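Local coordinates for protein inositol-1,4,5-trisphosphate 5-phosphatase 1 (Schizosaccharomyces pombe, PDB 1I9Z) that removes the 5-phosphate from soluble and lipid inositol phosphates in a magnesium-dependent reaction, through the catalytic domain represented here, and so controls phosphoinositide levels in membrane trafficking, at residues 87-92 / 116-121. Numbering follows the deposited sequence.
Sequences CVKRLL and MIFCKE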
loop_
_atom_site.group_PDB
_atom_site.type_symbol
_atom_site.label_atom_id
_atom_site.label_comp_id
_atom_site.label_asym_id
_atom_site.label_seq_id
_atom_site.Cartn_x
_atom_site.Cartn_y
_atom_site.Cartn_z
ATOM N N CYS A 87 -6.337 15.177 -12.142
ATOM C CA CYS A 87 -7.683 14.572 -12.104
ATOM C C CYS A 87 -8.074 14.078 -10.715
ATOM O O CYS A 87 -9.200 14.285 -10.253
ATOM C CB CYS A 87 -7.841 13.421 -13.106
ATOM S SG CYS A 87 -7.877 13.917 -14.832
ATOM N N VAL A 88 -7.156 13.381 -10.033
ATOM C CA VAL A 88 -7.477 12.902 -8.703
ATOM C C VAL A 88 -7.713 14.055 -7.733
ATOM O O VAL A 88 -8.695 14.060 -6.941
ATOM C CB VAL A 88 -6.320 11.979 -8.188
ATOM C CG1 VAL A 88 -6.584 11.570 -6.752
ATOM C CG2 VAL A 88 -6.196 10.775 -9.102
ATOM N N LYS A 89 -6.842 15.062 -7.785
ATOM C CA LYS A 89 -6.989 16.197 -6.898
ATOM C C LYS A 89 -8.349 16.883 -7.135
ATOM O O LYS A 89 -9.024 17.262 -6.188
ATOM C CB LYS A 89 -5.850 17.202 -7.162
ATOM C CG LYS A 89 -5.719 18.396 -6.175
ATOM C CD LYS A 89 -4.541 19.390 -6.601
ATOM C CE LYS A 89 -3.065 18.779 -6.397
ATOM N NZ LYS A 89 -2.520 17.650 -7.330
ATOM N N ARG A 90 -8.736 17.046 -8.395
ATOM C CA ARG A 90 -10.037 17.744 -8.678
ATOM C C ARG A 90 -11.183 16.920 -8.090
ATOM O O ARG A 90 -12.137 17.423 -7.494
ATOM C CB ARG A 90 -10.275 17.890 -10.173
ATOM C CG ARG A 90 -10.327 19.336 -10.637
ATOM C CD ARG A 90 -10.430 19.455 -12.167
ATOM N NE ARG A 90 -9.223 18.918 -12.798
ATOM C CZ ARG A 90 -9.175 18.400 -14.028
ATOM N NH1 ARG A 90 -10.279 18.350 -14.771
ATOM N NH2 ARG A 90 -8.039 17.925 -14.514
ATOM N N LEU A 91 -11.081 15.630 -8.268
ATOM C CA LEU A 91 -12.117 14.751 -7.769
ATOM C C LEU A 91 -12.206 14.749 -6.238
ATOM O O LEU A 91 -13.316 14.873 -5.654
ATOM C CB LEU A 91 -11.830 13.371 -8.392
ATOM C CG LEU A 91 -12.821 12.233 -8.471
ATOM C CD1 LEU A 91 -14.152 12.595 -9.205
ATOM C CD2 LEU A 91 -12.068 11.142 -9.237
ATOM N N LEU A 92 -11.066 14.668 -5.543
ATOM C CA LEU A 92 -11.085 14.704 -4.081
ATOM C C LEU A 92 -11.617 16.061 -3.525
ATOM O O LEU A 92 -12.341 16.105 -2.520
ATOM C CB LEU A 92 -9.670 14.492 -3.528
ATOM C CG LEU A 92 -9.094 13.109 -3.744
ATOM C CD1 LEU A 92 -7.682 13.031 -3.136
ATOM C CD2 LEU A 92 -10.047 12.097 -3.076
ATOM N N MET A 116 1.096 8.381 -5.895
ATOM C CA MET A 116 0.840 9.741 -5.475
ATOM C C MET A 116 0.024 9.664 -4.203
ATOM O O MET A 116 -0.912 8.814 -4.076
ATOM C CB MET A 116 0.094 10.520 -6.583
ATOM C CG MET A 116 -1.162 9.831 -7.026
ATOM S SD MET A 116 -1.877 10.635 -8.586
ATOM C CE MET A 116 -0.815 10.191 -9.785
ATOM N N ILE A 117 0.354 10.542 -3.251
ATOM C CA ILE A 117 -0.317 10.503 -1.957
ATOM C C ILE A 117 -0.951 11.875 -1.644
ATOM O O ILE A 117 -0.285 12.924 -1.786
ATOM C CB ILE A 117 0.716 10.096 -0.859
ATOM C CG1 ILE A 117 1.209 8.642 -1.110
ATOM C CG2 ILE A 117 0.000 10.188 0.568
ATOM C CD1 ILE A 117 2.116 8.100 0.025
ATOM N N PHE A 118 -2.257 11.848 -1.330
ATOM C CA PHE A 118 -3.002 13.050 -0.965
ATOM C C PHE A 118 -3.489 12.956 0.478
ATOM O O PHE A 118 -3.793 11.856 0.960
ATOM C CB PHE A 118 -4.215 13.212 -1.860
ATOM C CG PHE A 118 -3.885 13.349 -3.307
ATOM C CD1 PHE A 118 -3.707 12.218 -4.111
ATOM C CD2 PHE A 118 -3.783 14.616 -3.880
ATOM C CE1 PHE A 118 -3.429 12.371 -5.468
ATOM C CE2 PHE A 118 -3.507 14.753 -5.245
ATOM C CZ PHE A 118 -3.333 13.634 -6.010
ATOM N N CYS A 119 -3.565 14.061 1.203
ATOM C CA CYS A 119 -4.126 13.981 2.568
ATOM C C CYS A 119 -4.980 15.215 2.780
ATOM O O CYS A 119 -4.894 16.203 1.998
ATOM C CB CYS A 119 -3.025 13.934 3.635
ATOM S SG CYS A 119 -1.851 15.314 3.570
ATOM N N LYS A 120 -5.817 15.152 3.811
ATOM C CA LYS A 120 -6.628 16.316 4.147
ATOM C C LYS A 120 -5.634 17.417 4.561
ATOM O O LYS A 120 -4.595 17.123 5.165
ATOM C CB LYS A 120 -7.514 15.988 5.325
ATOM C CG LYS A 120 -8.662 15.078 4.999
ATOM C CD LYS A 120 -9.320 14.622 6.339
ATOM C CE LYS A 120 -10.657 13.890 6.135
ATOM N NZ LYS A 120 -11.149 13.441 7.526
ATOM N N GLU A 121 -5.937 18.666 4.250
ATOM C CA GLU A 121 -5.041 19.753 4.713
ATOM C C GLU A 121 -4.836 19.707 6.223
ATOM O O GLU A 121 -3.748 19.988 6.736
ATOM C CB GLU A 121 -5.615 21.131 4.325
ATOM C CG GLU A 121 -5.495 21.380 2.852
ATOM C CD GLU A 121 -5.595 22.878 2.441
ATOM O OE1 GLU A 121 -5.273 23.754 3.270
ATOM O OE2 GLU A 121 -5.969 23.156 1.267
#
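Helix 78-94 packs on the outer face of one of the two central sheets in this DNase I-like alpha/beta sandwich, and residues 87-92 run nearly parallel to strand 116-120, the short axes 20° apart and 10.3 Å from each other. A single aromatic side chain, Phe-118, reaches across between them and carries nearly half of the 215 Å² buried by the two segments. Phe-118 CB, pointing toward the helix, meets Leu-92 CD1 at 3.7 Å, and Phe-118 CG lies against the same methyl. With CG anti to the carbonyl carbon (chi1 -61°), the ring reaches on to the preceding helical turn. Phe-118 CD1 lies between Leu-92 CD1 and Val-88 CG1, and Phe-118 CE1 comes closest, 3.5 Å from Val-88 CG1. On the other limb of the ring, Phe-118 CE2 lies 3.9 Å from Lys-89 CB. Val-88 and Leu-92, one turn apart, therefore present adjacent branched aliphatic groups that meet the flat, buried ring obliquely. Val-88 turns its other methyl, CG2, toward Met-116 SD at 4.4 Å, a looser contact that the flexible thioether can make from two residues earlier on the same strand face. Lysine suits the border because its aliphatic base can pack while its amine makes a weak hydrogen bond to Gln-104 OE1 on strand 102-110. The Lys-89 chain bends at chi3 and chi4 and brings Lys-89 NZ to the ring edge, in its plane, 3.7 Å from Phe-118 CE2.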